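Local structure of hypothetical aldose 1-epimerase (Klebsiella pneumoniae subsp. pneumoniae MGH 78578, 3TY1) at residues P65-N70 and K88-P93; I35-L40 and G47-T52; M69-I74 and E112-C117; E108-M113 and I209-F214; L104-G109 and Y133-K138. The protein probably binds carbohydrate and is a putative aldose 1-epimerase of the galactose mutarotase clan, built as a beta supersandwich. All blocks are in the same frame, centred on the assembly; numbering follows the deposited sequence.

Interaction 1: P65-N70 and K88-P93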
# COMPACT_ATOMS: atom_id res chain seq x y z
N PRO A 65 6.59 10.49 13.24
CA PRO A 65 7.50 10.50 12.11
C PRO A 65 7.04 9.68 10.91
O PRO A 65 7.43 9.96 9.78
CB PRO A 65 8.77 9.90 12.70
CG PRO A 65 8.68 10.29 14.17
CD PRO A 65 7.29 10.07 14.47
N THR A 66 6.26 8.64 11.15
CA THR A 66 5.70 7.84 10.08
C THR A 66 4.70 8.63 9.25
O THR A 66 4.55 8.37 8.05
CB THR A 66 5.03 6.61 10.70
OG1 THR A 66 6.01 5.94 11.48
CG2 THR A 66 4.49 5.64 9.63
N ARG A 67 3.97 9.54 9.91
CA ARG A 67 2.92 10.35 9.29
C ARG A 67 3.36 11.81 9.14
O ARG A 67 2.79 12.71 9.75
CB ARG A 67 1.63 10.21 10.11
CG ARG A 67 1.08 8.74 10.17
CD ARG A 67 -0.24 8.61 10.89
NE ARG A 67 -1.23 9.47 10.25
CZ ARG A 67 -1.80 9.29 9.07
NH1 ARG A 67 -1.57 8.18 8.34
NH2 ARG A 67 -2.62 10.25 8.61
N GLY A 68 4.49 12.00 8.44
CA GLY A 68 5.01 13.32 8.00
C GLY A 68 5.34 14.31 9.09
O GLY A 68 5.38 15.50 8.84
N MSE A 69 5.59 13.80 10.30
CA MSE A 69 5.80 14.64 11.48
C MSE A 69 4.56 15.43 11.89
O MSE A 69 4.65 16.45 12.61
CB MSE A 69 7.02 15.55 11.33
CG MSE A 69 8.27 14.92 10.81
SE MSE A 69 9.16 13.71 11.96
CE MSE A 69 9.81 14.91 13.40
N ASN A 70 3.39 14.94 11.50
CA ASN A 70 2.12 15.51 11.98
C ASN A 70 2.12 15.50 13.51
O ASN A 70 2.67 14.56 14.14
CB ASN A 70 0.93 14.61 11.57
CG ASN A 70 0.54 14.69 10.10
OD1 ASN A 70 1.01 15.56 9.34
ND2 ASN A 70 -0.34 13.73 9.67
N LYS A 88 -8.75 5.77 15.69
CA LYS A 88 -8.00 5.74 16.94
C LYS A 88 -6.55 5.31 16.73
O LYS A 88 -5.70 5.61 17.54
CB LYS A 88 -8.65 4.78 17.93
CG LYS A 88 -10.10 5.05 18.23
CD LYS A 88 -10.35 6.30 18.98
CE LYS A 88 -11.87 6.49 19.30
NZ LYS A 88 -12.18 7.99 19.49
N GLU A 89 -6.26 4.65 15.64
CA GLU A 89 -4.90 4.16 15.37
C GLU A 89 -4.05 5.24 14.66
O GLU A 89 -4.60 6.09 13.99
CB GLU A 89 -5.03 2.92 14.49
CG GLU A 89 -5.60 1.76 15.39
CD GLU A 89 -5.88 0.46 14.66
OE1 GLU A 89 -5.60 0.34 13.43
OE2 GLU A 89 -6.43 -0.43 15.35
N VAL A 90 -2.74 5.14 14.85
CA VAL A 90 -1.74 5.90 14.14
C VAL A 90 -1.46 5.06 12.88
O VAL A 90 -0.57 4.18 12.88
CB VAL A 90 -0.48 6.12 15.00
CG1 VAL A 90 0.60 6.94 14.22
CG2 VAL A 90 -0.89 6.79 16.38
N VAL A 91 -2.22 5.34 11.82
CA VAL A 91 -2.25 4.46 10.65
C VAL A 91 -0.96 4.58 9.85
O VAL A 91 -0.54 5.69 9.44
CB VAL A 91 -3.48 4.71 9.78
CG1 VAL A 91 -3.50 3.80 8.54
CG2 VAL A 91 -4.77 4.56 10.65
N ASN A 92 -0.30 3.43 9.65
CA ASN A 92 0.91 3.39 8.84
C ASN A 92 0.43 3.69 7.41
O ASN A 92 -0.48 3.03 6.92
CB ASN A 92 1.53 2.01 8.88
CG ASN A 92 2.88 1.92 8.17
OD1 ASN A 92 3.06 2.42 7.07
ND2 ASN A 92 3.80 1.15 8.78
N PRO A 93 1.04 4.68 6.71
CA PRO A 93 0.60 4.96 5.32
C PRO A 93 0.59 3.76 4.35
O PRO A 93 -0.13 3.81 3.36
CB PRO A 93 1.62 5.99 4.86
CG PRO A 93 1.94 6.74 6.10
CD PRO A 93 2.02 5.68 7.16

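Interaction 2: I35-L40 and G47-T52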
# COMPACT_ATOMS: atom_id res chain seq x y z
N ILE A 35 12.23 12.50 26.25
CA ILE A 35 11.88 12.47 24.83
C ILE A 35 11.96 10.99 24.45
O ILE A 35 12.99 10.34 24.72
CB ILE A 35 12.83 13.34 23.94
CG1 ILE A 35 12.94 14.76 24.51
CG2 ILE A 35 12.32 13.35 22.50
CD1 ILE A 35 14.04 15.63 23.89
N GLU A 36 10.88 10.48 23.89
CA GLU A 36 10.76 9.06 23.58
C GLU A 36 10.15 8.79 22.22
O GLU A 36 9.08 9.34 21.88
CB GLU A 36 9.91 8.35 24.66
CG GLU A 36 9.83 6.83 24.43
CD GLU A 36 9.07 6.05 25.51
OE1 GLU A 36 8.51 6.67 26.43
OE2 GLU A 36 9.05 4.80 25.41
N GLN A 37 10.83 7.89 21.48
CA GLN A 37 10.30 7.34 20.26
C GLN A 37 9.84 5.90 20.57
O GLN A 37 10.55 5.12 21.21
CB GLN A 37 11.31 7.35 19.12
CG GLN A 37 10.75 6.77 17.81
CD GLN A 37 11.59 7.08 16.60
OE1 GLN A 37 11.32 8.06 15.92
NE2 GLN A 37 12.61 6.26 16.32
N LYS A 38 8.66 5.57 20.10
CA LYS A 38 8.05 4.30 20.29
C LYS A 38 7.52 3.77 18.98
O LYS A 38 6.79 4.49 18.26
CB LYS A 38 6.96 4.47 21.36
CG LYS A 38 6.23 3.22 21.78
CD LYS A 38 5.21 3.47 22.96
CE LYS A 38 5.88 4.00 24.24
NZ LYS A 38 5.01 3.97 25.47
N VAL A 39 7.81 2.50 18.71
CA VAL A 39 7.32 1.81 17.54
C VAL A 39 6.04 1.16 17.97
O VAL A 39 6.03 0.38 18.93
CB VAL A 39 8.29 0.73 17.02
CG1 VAL A 39 7.73 0.09 15.71
CG2 VAL A 39 9.64 1.31 16.73
N LEU A 40 4.96 1.45 17.28
CA LEU A 40 3.63 0.94 17.63
C LEU A 40 3.29 -0.36 16.87
O LEU A 40 3.89 -0.69 15.85
CB LEU A 40 2.54 1.98 17.39
CG LEU A 40 2.68 3.29 18.16
CD1 LEU A 40 1.59 4.25 17.60
CD2 LEU A 40 2.60 3.04 19.66
N GLY A 47 4.06 -0.93 12.84
CA GLY A 47 5.28 -0.28 12.37
C GLY A 47 5.28 1.24 12.47
O GLY A 47 6.31 1.83 12.26
N SER A 48 4.15 1.87 12.79
CA SER A 48 4.07 3.31 12.92
C SER A 48 4.85 3.78 14.12
O SER A 48 4.84 3.14 15.15
CB SER A 48 2.63 3.77 13.11
OG SER A 48 1.88 3.60 11.91
N LYS A 49 5.55 4.92 13.98
CA LYS A 49 6.26 5.49 15.12
C LYS A 49 5.57 6.74 15.66
O LYS A 49 4.94 7.50 14.91
CB LYS A 49 7.63 5.88 14.69
CG LYS A 49 8.56 4.77 14.26
CD LYS A 49 9.87 5.33 13.68
CE LYS A 49 9.71 5.83 12.21
NZ LYS A 49 10.93 6.49 11.69
N ILE A 50 5.68 6.93 16.97
CA ILE A 50 5.36 8.19 17.63
C ILE A 50 6.60 8.69 18.34
O ILE A 50 7.48 7.88 18.74
CB ILE A 50 4.16 8.13 18.62
CG1 ILE A 50 4.33 7.08 19.69
CG2 ILE A 50 2.84 7.96 17.82
CD1 ILE A 50 3.29 7.18 20.80
N LEU A 51 6.70 10.01 18.45
CA LEU A 51 7.82 10.64 19.13
C LEU A 51 7.21 11.69 20.04
O LEU A 51 6.46 12.56 19.57
CB LEU A 51 8.80 11.22 18.10
CG LEU A 51 9.99 12.04 18.56
CD1 LEU A 51 10.88 11.25 19.47
CD2 LEU A 51 10.79 12.52 17.26
N THR A 52 7.51 11.59 21.33
CA THR A 52 6.88 12.39 22.34
C THR A 52 7.87 13.13 23.23
O THR A 52 8.81 12.52 23.76
CB THR A 52 6.02 11.48 23.26
OG1 THR A 52 5.12 10.68 22.45
CG2 THR A 52 5.23 12.36 24.25
O HOH W 1 6.50 8.48 22.17
O HOH W 2 11.79 8.52 13.32

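Interaction 3: M69-I74 and E112-C117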
# COMPACT_ATOMS: atom_id res chain seq x y z
N MSE A 69 5.59 13.80 10.30
CA MSE A 69 5.80 14.64 11.48
C MSE A 69 4.56 15.43 11.89
O MSE A 69 4.65 16.45 12.61
CB MSE A 69 7.02 15.55 11.33
CG MSE A 69 8.27 14.92 10.81
SE MSE A 69 9.16 13.71 11.96
CE MSE A 69 9.81 14.91 13.40
N ASN A 70 3.39 14.94 11.50
CA ASN A 70 2.12 15.51 11.98
C ASN A 70 2.12 15.50 13.51
O ASN A 70 2.67 14.56 14.14
CB ASN A 70 0.93 14.61 11.57
CG ASN A 70 0.54 14.69 10.10
OD1 ASN A 70 1.01 15.56 9.34
ND2 ASN A 70 -0.34 13.73 9.67
N LEU A 71 1.44 16.47 14.10
CA LEU A 71 1.32 16.60 15.52
C LEU A 71 0.04 15.88 15.89
O LEU A 71 -1.05 16.18 15.40
CB LEU A 71 1.29 18.06 15.97
CG LEU A 71 2.40 19.00 15.43
CD1 LEU A 71 2.25 20.38 16.04
CD2 LEU A 71 3.79 18.42 15.69
N LEU A 72 0.15 14.92 16.79
CA LEU A 72 -1.02 14.12 17.18
C LEU A 72 -1.83 14.76 18.31
O LEU A 72 -3.06 14.84 18.25
CB LEU A 72 -0.58 12.73 17.62
CG LEU A 72 0.14 11.82 16.60
CD1 LEU A 72 0.15 10.36 17.08
CD2 LEU A 72 -0.40 11.87 15.24
N ARG A 73 -1.11 15.25 19.30
CA ARG A 73 -1.74 15.77 20.51
C ARG A 73 -0.76 16.59 21.32
O ARG A 73 0.46 16.35 21.34
CB ARG A 73 -2.31 14.61 21.35
CG ARG A 73 -3.05 15.02 22.61
CD ARG A 73 -3.54 13.74 23.37
NE ARG A 73 -4.71 13.15 22.72
CZ ARG A 73 -5.25 11.97 23.04
NH1 ARG A 73 -4.72 11.19 23.98
NH2 ARG A 73 -6.33 11.56 22.39
N ILE A 74 -1.31 17.65 21.94
CA ILE A 74 -0.57 18.55 22.83
C ILE A 74 -1.37 18.60 24.12
O ILE A 74 -2.55 18.90 24.05
CB ILE A 74 -0.46 19.95 22.28
CG1 ILE A 74 -0.00 19.99 20.79
CG2 ILE A 74 0.46 20.80 23.19
CD1 ILE A 74 1.41 19.55 20.59
N GLU A 112 -5.36 13.81 13.79
CA GLU A 112 -4.29 14.63 14.32
C GLU A 112 -4.72 16.05 14.70
O GLU A 112 -5.68 16.59 14.19
CB GLU A 112 -3.15 14.69 13.29
CG GLU A 112 -2.59 13.36 12.86
CD GLU A 112 -3.15 12.80 11.54
OE1 GLU A 112 -4.34 13.00 11.23
OE2 GLU A 112 -2.39 12.14 10.82
N MSE A 113 -3.95 16.61 15.61
CA MSE A 113 -4.03 17.98 16.04
C MSE A 113 -3.46 18.91 14.96
O MSE A 113 -3.97 20.02 14.79
CB MSE A 113 -3.29 18.14 17.37
CG MSE A 113 -3.32 19.53 17.94
SE MSE A 113 -1.76 20.64 17.47
CE MSE A 113 -2.68 22.06 16.86
N MSE A 114 -2.41 18.50 14.25
CA MSE A 114 -1.87 19.35 13.14
C MSE A 114 -1.36 18.46 11.99
O MSE A 114 -0.45 17.68 12.18
CB MSE A 114 -0.77 20.32 13.66
CG MSE A 114 -0.56 21.61 12.85
SE MSE A 114 0.14 21.26 11.09
CE MSE A 114 1.91 20.62 11.61
N VAL A 115 -2.01 18.57 10.83
CA VAL A 115 -1.62 17.88 9.61
C VAL A 115 -1.10 18.88 8.58
O VAL A 115 -1.78 19.85 8.30
CB VAL A 115 -2.81 17.17 8.93
CG1 VAL A 115 -2.28 16.42 7.67
CG2 VAL A 115 -3.48 16.24 9.89
N ARG A 116 0.10 18.65 8.03
CA ARG A 116 0.56 19.48 6.91
C ARG A 116 -0.15 18.94 5.68
O ARG A 116 0.10 17.82 5.27
CB ARG A 116 2.08 19.39 6.77
CG ARG A 116 2.81 20.10 7.92
CD ARG A 116 4.33 19.85 7.92
NE ARG A 116 5.02 20.49 9.06
CZ ARG A 116 5.15 19.94 10.28
NH1 ARG A 116 4.60 18.79 10.54
NH2 ARG A 116 5.82 20.58 11.25
N CYS A 117 -1.08 19.73 5.13
CA CYS A 117 -1.87 19.35 3.97
C CYS A 117 -1.18 20.02 2.78
O CYS A 117 -1.44 21.18 2.48
CB CYS A 117 -3.29 19.84 4.14
SG CYS A 117 -4.12 19.09 5.55
O HOH W 3 6.42 18.68 13.33
O HOH W 4 3.13 17.04 8.87

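Interaction 4: E108-M113 and I209-F214. With SO4 (sulfate ion), chain L.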
# COMPACT_ATOMS: atom_id res chain seq x y z
N GLU A 108 -9.26 7.88 6.25
CA GLU A 108 -9.00 6.66 7.02
C GLU A 108 -7.88 6.82 8.04
O GLU A 108 -7.73 5.97 8.93
CB GLU A 108 -8.73 5.47 6.06
CG GLU A 108 -9.91 5.23 5.09
CD GLU A 108 -9.78 4.02 4.19
OE1 GLU A 108 -8.72 3.35 4.16
OE2 GLU A 108 -10.78 3.71 3.50
N GLY A 109 -7.09 7.88 7.90
CA GLY A 109 -5.99 8.17 8.83
C GLY A 109 -6.12 9.40 9.71
O GLY A 109 -5.27 9.64 10.59
N PHE A 110 -7.21 10.14 9.55
CA PHE A 110 -7.29 11.49 10.14
C PHE A 110 -7.74 11.53 11.57
O PHE A 110 -8.91 11.26 11.90
CB PHE A 110 -8.17 12.42 9.26
CG PHE A 110 -8.28 13.85 9.77
CD1 PHE A 110 -7.17 14.53 10.25
CD2 PHE A 110 -9.46 14.55 9.65
CE1 PHE A 110 -7.26 15.87 10.68
CE2 PHE A 110 -9.55 15.86 10.08
CZ PHE A 110 -8.45 16.52 10.58
N ASN A 111 -6.76 11.82 12.45
CA ASN A 111 -7.04 12.04 13.86
C ASN A 111 -6.13 13.07 14.57
O ASN A 111 -6.22 13.26 15.77
CB ASN A 111 -6.99 10.71 14.58
CG ASN A 111 -5.62 10.06 14.52
OD1 ASN A 111 -4.59 10.73 14.23
ND2 ASN A 111 -5.58 8.77 14.86
N GLU A 112 -5.36 13.81 13.79
CA GLU A 112 -4.29 14.63 14.32
C GLU A 112 -4.72 16.05 14.70
O GLU A 112 -5.68 16.59 14.19
CB GLU A 112 -3.15 14.69 13.29
CG GLU A 112 -2.59 13.36 12.86
CD GLU A 112 -3.15 12.80 11.54
OE1 GLU A 112 -4.34 13.00 11.23
OE2 GLU A 112 -2.39 12.14 10.82
N MSE A 113 -3.95 16.61 15.61
CA MSE A 113 -4.03 17.98 16.04
C MSE A 113 -3.46 18.91 14.96
O MSE A 113 -3.97 20.02 14.79
CB MSE A 113 -3.29 18.14 17.37
CG MSE A 113 -3.32 19.53 17.94
SE MSE A 113 -1.76 20.64 17.47
CE MSE A 113 -2.68 22.06 16.86
N ILE A 209 -1.58 23.92 3.72
CA ILE A 209 -2.50 24.36 4.74
C ILE A 209 -1.99 23.69 6.03
O ILE A 209 -1.78 22.45 6.04
CB ILE A 209 -3.97 23.91 4.43
CG1 ILE A 209 -4.48 24.51 3.13
CG2 ILE A 209 -4.88 24.24 5.61
CD1 ILE A 209 -5.89 24.10 2.73
N TYR A 210 -1.76 24.49 7.08
CA TYR A 210 -1.42 24.00 8.42
C TYR A 210 -2.75 23.74 9.14
O TYR A 210 -3.33 24.62 9.79
CB TYR A 210 -0.52 25.00 9.13
CG TYR A 210 0.90 24.89 8.63
CD1 TYR A 210 1.31 25.49 7.46
CD2 TYR A 210 1.82 24.10 9.32
CE1 TYR A 210 2.62 25.32 6.99
CE2 TYR A 210 3.07 23.97 8.90
CZ TYR A 210 3.49 24.57 7.73
OH TYR A 210 4.77 24.37 7.30
N HIS A 211 -3.25 22.52 8.98
CA HIS A 211 -4.60 22.15 9.35
C HIS A 211 -4.60 21.83 10.85
O HIS A 211 -4.25 20.72 11.26
CB HIS A 211 -4.99 20.95 8.47
CG HIS A 211 -6.45 20.67 8.38
ND1 HIS A 211 -7.24 20.47 9.48
CD2 HIS A 211 -7.25 20.44 7.30
CE1 HIS A 211 -8.46 20.13 9.10
NE2 HIS A 211 -8.50 20.12 7.77
N SER A 212 -4.96 22.82 11.65
CA SER A 212 -4.79 22.75 13.12
C SER A 212 -6.14 22.57 13.79
O SER A 212 -7.05 23.39 13.60
CB SER A 212 -4.04 24.00 13.58
OG SER A 212 -2.86 24.24 12.76
N ASN A 213 -6.27 21.52 14.61
CA ASN A 213 -7.58 21.00 15.02
C ASN A 213 -7.75 20.95 16.52
O ASN A 213 -6.92 20.37 17.22
CB ASN A 213 -7.74 19.60 14.38
CG ASN A 213 -7.33 19.60 12.90
OD1 ASN A 213 -7.81 20.41 12.15
ND2 ASN A 213 -6.41 18.73 12.52
N PHE A 214 -8.85 21.53 17.01
CA PHE A 214 -9.05 21.72 18.46
C PHE A 214 -10.45 21.24 18.81
O PHE A 214 -11.42 21.63 18.16
CB PHE A 214 -8.91 23.21 18.85
CG PHE A 214 -7.62 23.83 18.38
CD1 PHE A 214 -6.45 23.72 19.14
CD2 PHE A 214 -7.54 24.46 17.15
CE1 PHE A 214 -5.24 24.28 18.69
CE2 PHE A 214 -6.36 24.98 16.69
CZ PHE A 214 -5.19 24.91 17.48
S SO4 L . -11.37 18.68 5.91
O1 SO4 L . -11.55 17.77 7.05
O2 SO4 L . -12.12 19.93 6.14
O3 SO4 L . -9.96 18.99 5.72
O4 SO4 L . -11.87 18.01 4.71

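Interaction 5: L104-G109 and Y133-K138. With SO4 (sulfate ion), chain L.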
# COMPACT_ATOMS: atom_id res chain seq x y z
N LEU A 104 -10.58 10.24 -1.28
CA LEU A 104 -10.81 10.51 0.13
C LEU A 104 -10.23 9.46 1.10
O LEU A 104 -10.54 9.46 2.28
CB LEU A 104 -12.30 10.69 0.35
CG LEU A 104 -13.04 11.84 -0.36
CD1 LEU A 104 -14.61 11.68 -0.12
CD2 LEU A 104 -12.49 13.16 0.15
N GLY A 105 -9.33 8.61 0.64
CA GLY A 105 -8.67 7.62 1.53
C GLY A 105 -7.96 8.24 2.71
O GLY A 105 -7.83 7.60 3.77
N TRP A 106 -7.51 9.48 2.55
CA TRP A 106 -6.92 10.25 3.65
C TRP A 106 -7.81 10.28 4.91
O TRP A 106 -7.28 10.38 6.01
CB TRP A 106 -6.69 11.67 3.14
CG TRP A 106 -6.01 12.65 3.95
CD1 TRP A 106 -4.67 13.06 3.84
CD2 TRP A 106 -6.60 13.51 4.91
NE1 TRP A 106 -4.43 14.09 4.72
CE2 TRP A 106 -5.59 14.40 5.37
CE3 TRP A 106 -7.91 13.66 5.40
CZ2 TRP A 106 -5.85 15.38 6.33
CZ3 TRP A 106 -8.15 14.64 6.35
CH2 TRP A 106 -7.12 15.46 6.81
N LEU A 107 -9.13 10.24 4.73
CA LEU A 107 -10.07 10.16 5.85
C LEU A 107 -9.87 8.94 6.77
O LEU A 107 -10.27 8.96 7.92
CB LEU A 107 -11.50 10.24 5.35
CG LEU A 107 -12.01 11.54 4.69
CD1 LEU A 107 -13.42 11.29 4.17
CD2 LEU A 107 -11.99 12.73 5.64
N GLU A 108 -9.26 7.88 6.25
CA GLU A 108 -9.00 6.66 7.02
C GLU A 108 -7.88 6.82 8.04
O GLU A 108 -7.73 5.97 8.93
CB GLU A 108 -8.73 5.47 6.06
CG GLU A 108 -9.91 5.23 5.09
CD GLU A 108 -9.78 4.02 4.19
OE1 GLU A 108 -8.72 3.35 4.16
OE2 GLU A 108 -10.78 3.71 3.50
N GLY A 109 -7.09 7.88 7.90
CA GLY A 109 -5.99 8.17 8.83
C GLY A 109 -6.12 9.40 9.71
O GLY A 109 -5.27 9.64 10.59
N TYR A 133 -6.05 14.03 -7.88
CA TYR A 133 -5.39 14.80 -6.85
C TYR A 133 -6.12 14.48 -5.59
O TYR A 133 -7.26 14.87 -5.43
CB TYR A 133 -5.52 16.29 -7.16
CG TYR A 133 -4.64 16.72 -8.29
CD1 TYR A 133 -3.31 17.07 -8.06
CD2 TYR A 133 -5.13 16.78 -9.60
CE1 TYR A 133 -2.48 17.46 -9.10
CE2 TYR A 133 -4.32 17.18 -10.65
CZ TYR A 133 -3.00 17.51 -10.40
OH TYR A 133 -2.19 17.90 -11.42
N THR A 134 -5.46 13.76 -4.69
CA THR A 134 -6.09 13.22 -3.50
C THR A 134 -6.15 14.26 -2.38
O THR A 134 -5.36 15.19 -2.34
CB THR A 134 -5.37 11.95 -3.06
OG1 THR A 134 -3.98 12.25 -2.85
CG2 THR A 134 -5.51 10.87 -4.17
N LEU A 135 -7.11 14.07 -1.48
CA LEU A 135 -7.39 14.99 -0.40
C LEU A 135 -6.15 15.38 0.41
O LEU A 135 -5.53 14.55 1.09
CB LEU A 135 -8.43 14.38 0.58
CG LEU A 135 -8.80 15.22 1.81
CD1 LEU A 135 -9.40 16.59 1.44
CD2 LEU A 135 -9.83 14.45 2.66
N HIS A 136 -5.83 16.66 0.36
CA HIS A 136 -4.78 17.26 1.21
C HIS A 136 -3.36 16.81 0.98
O HIS A 136 -2.51 16.94 1.87
CB HIS A 136 -5.17 17.16 2.72
CG HIS A 136 -6.32 18.03 3.08
ND1 HIS A 136 -6.49 19.28 2.52
CD2 HIS A 136 -7.33 17.88 3.97
CE1 HIS A 136 -7.56 19.85 3.03
NE2 HIS A 136 -8.09 19.03 3.92
N GLY A 137 -3.07 16.33 -0.22
CA GLY A 137 -1.71 16.03 -0.60
C GLY A 137 -1.10 14.85 0.12
O GLY A 137 -1.81 13.96 0.69
N LYS A 138 0.23 14.82 0.09
CA LYS A 138 0.99 13.64 0.55
C LYS A 138 1.86 13.78 1.76
O LYS A 138 2.24 12.74 2.32
CB LYS A 138 1.82 13.06 -0.62
CG LYS A 138 0.94 12.36 -1.69
CD LYS A 138 1.76 11.56 -2.70
CE LYS A 138 2.22 10.17 -2.15
NZ LYS A 138 3.19 9.48 -3.08
S SO4 L . -11.37 18.68 5.91
O1 SO4 L . -11.55 17.77 7.05
O2 SO4 L . -12.12 19.93 6.14
O3 SO4 L . -9.96 18.99 5.72
O4 SO4 L . -11.87 18.01 4.71
O HOH W 5 -1.53 15.74 4.14

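Interaction 1: P65-N70 and K88-P93
Val90 is the first residue of the 88-93 loop to touch the turn: its CG1, anti to the backbone N, lies 3.8 Å from Arg67 CD, the two side chains crossing obliquely. Val91 supplies the polar centre, since its O accepts a hydrogen bond from Arg67 NH1 at 2.9 Å (N-H...O 154°). The donor sits on a lone pair in the carbonyl plane, and the oxygen lies 16° out of the guanidinium plane. A bend at chi3 (57°) curls the arginine around this carbonyl, bringing CD to 3.3 Å from Val91 O. The guanidinium has further partners: NH1 bonds Asn141, and NH2 forms a salt bridge with Glu112. Asn92 turns its CB away: OD1 accepts from Ala94 N, ND2 donates to Glu46 O, and CA lies 4.3 Å from Thr66 CG2. Pro93 closes the contact tightly, with CD 3.5 Å from Thr66 CG2; that methyl stands anti to the backbone N while OG1 bonds Lys49 N. The arginine opens a type I' beta turn to Asn70 (Asn70 N to Arg67 O 2.9 Å), part of the connection in the hairpin of strands 60-64 and 70-76, against which the 88-93 loop packs.

Interaction 2: I35-L40 and G47-T52
Strands 33-39 and 49-55 form a beta hairpin, and their segments here run antiparallel at 169° with axes 4.7 Å apart. Backbone pairing is its tight part: Glu36 with Thr52 and Lys38 with Ile50 are hydrogen-bonded pairs, each joined by two bonds (Thr52 N to Glu36 O 2.8 Å). Gln37-Leu51 between them and Val39-Lys49 beyond are non-hydrogen-bonded pairs. On the face carrying Gln37 and Leu51, Ile35 CG2 lies alongside Leu51 CD1, 4.0 Å away; strands 2-9 and 146-152 cover these side chains. Lys49 CD crosses the Gln37 amide obliquely, 3.8 Å from its CD; Gln37 NE2 donates to Gly17 O, and one water joins Gln37 OE1 to Lys49 NZ, itself salt-bridged to Asp15. The face with Glu36 and Lys38 is looser. The ends of both lead away from the partner strand, Lys38 bending at chi3 into solvent, while a water donates to Glu36 O and bonds Thr52 OG1. Ile50 CG1 sits in the crowded position (chi1 55°), and CG2 meets Leu40 CD1 at 3.9 Å. Past the last bridge, toward the loop, Leu40 N donates to Ser48 O at 2.7 Å, nearly along the C=O axis (173°).

Interaction 3: M69-I74 and E112-C117
One carbonyl faces two consecutive residues: Met113 and Met114 both sit opposite Leu71, a classic beta bulge. Leu71 O accepts a straight bond from Met114 N (2.9 Å, 162°), which arrives on a lone pair, and a weak, strongly bent one from Met113 N (121°). Leu71 N returns a bond to Met114 O at 3.0 Å, making Leu71-Met114 the single bridge of the pair. Leu71 CB packs on Met114 CB at 3.8 Å, whereas Met113, a selenomethionine like Met114 and Met69, sends its SE to Ile74 CG1, also at 3.8 Å. Asn70 grips the other segment with its amide: ND2 donates to Glu112 OE2 at 2.8 Å, from above a carboxylate plane turned 79° to the amide, and OD1 takes a weak bond from Arg116 N. Arg116 runs extended from CG to NE, which carries NH1 to Met69 O at the guanidinium edge in a weak bond of 3.1 Å; Met114 CE covers one face. Two waters reinforce this corner, one joining Asn70 OD1 to NH1 and the other Met69 O to NH2, while Asp194 forms a salt bridge with NE. Strand 60-64 pairs with 70-76, strand 204-214 pairs with 114-119, and strand 189-198 packs against the side chains of both through Phe190 and Leu192.

Interaction 4: E108-M113 and I209-F214
Met113, Asn213 and Phe110 bury the most surface. Met113 works through both ends: its O takes a bond from Asn213 N at 2.8 Å (153°), in the carbonyl plane, while its side chain, bent at chi2 and chi3, brings CE to 3.8 Å from Phe214 CZ. Asn213 adds a second tie, ND2 to Glu112 O at 2.8 Å and 165°; the donor stands above the carbonyl plane, although the oxygen lies near the amide plane. The same ND2 meets the edge of the Phe110 ring tip to tip, 3.5 Å from CE1. Phe110, with CG anti to the backbone N, turns its ring edge toward the face of His211 in an offset edge-to-face pair, centroids 5.5 Å apart and planes at 76°. Phe170 of the second subunit meets the Phe110 ring too. The carbonyl end of the Asn213 amide holds the imidazole: His211 ND1 donates to OD1 at 2.7 Å, in the ring plane and on a lone pair. His211 NE2 donates to sulfate O3 at 2.8 Å, in what may be the sugar pocket, where galactose mutarotases carry paired histidines. With both ring nitrogens donating, His211 is probably protonated, consistent with its binding an anion.

Interaction 5: L104-G109 and Y133-K138
Apolar contact centres on Leu135, whose CD2 meets three partners: Leu104 CD2 at 3.9 Å, Leu107 CD2 at 4.1 Å and, closest, Trp106 CE3 at 3.4 Å. Its CG, anti to the backbone N, lies over the same indole face, offset toward the rim. Aromatic contact belongs to His136, the next residue of the type II turn from Thr134 to Gly137. Its ring edge points at the face of the Trp106 six-membered ring, with centroids 5.0 Å apart and planes at 68°, and its CB makes a CH-pi contact 4.1 Å from the centroid of the five-membered ring. One indole face is therefore overlain by two successive residues, and Leu135 O comes down on it, 3.2 Å from Trp106 CD1. Polar links run through water, which donates to His136 O at 2.7 Å and accepts a weak bond from Trp106 NE1. At the edge of the imidazole, His136 NE2 donates to sulfate O3 at 2.6 Å (155°), the ion, probably from the crystallisation liquor, perhaps marking the sugar pocket. Since ND1 accepts a weak hydrogen bond from Gly123 N, the ring is consistent with a tautomer protonated at NE2 and held in orientation by both bonds and Trp106.

In the fold
Interactions 3 and 4 are the core contacts, centred about 5 and 6 Å from the chain centre; they share Glu112 and Met113, and continue into one another through the pairing of strands 114-119 and 204-214. Interactions 1 and 5 are buried but peripheral loop contacts. Interaction 2 lies farthest out, about 19 Å, and is partly exposed. Chemistry follows place: the hairpin of interaction 2 has a regular ladder, interaction 3 an irregular bulge with water and charge, and interaction 1 rests on an arginine. Glu112 connects interactions 1, 3 and 4. Interactions 4 and 5 meet at one sulfate oxygen, gripped by His211 and His136, perhaps marking an anion-accepting pocket.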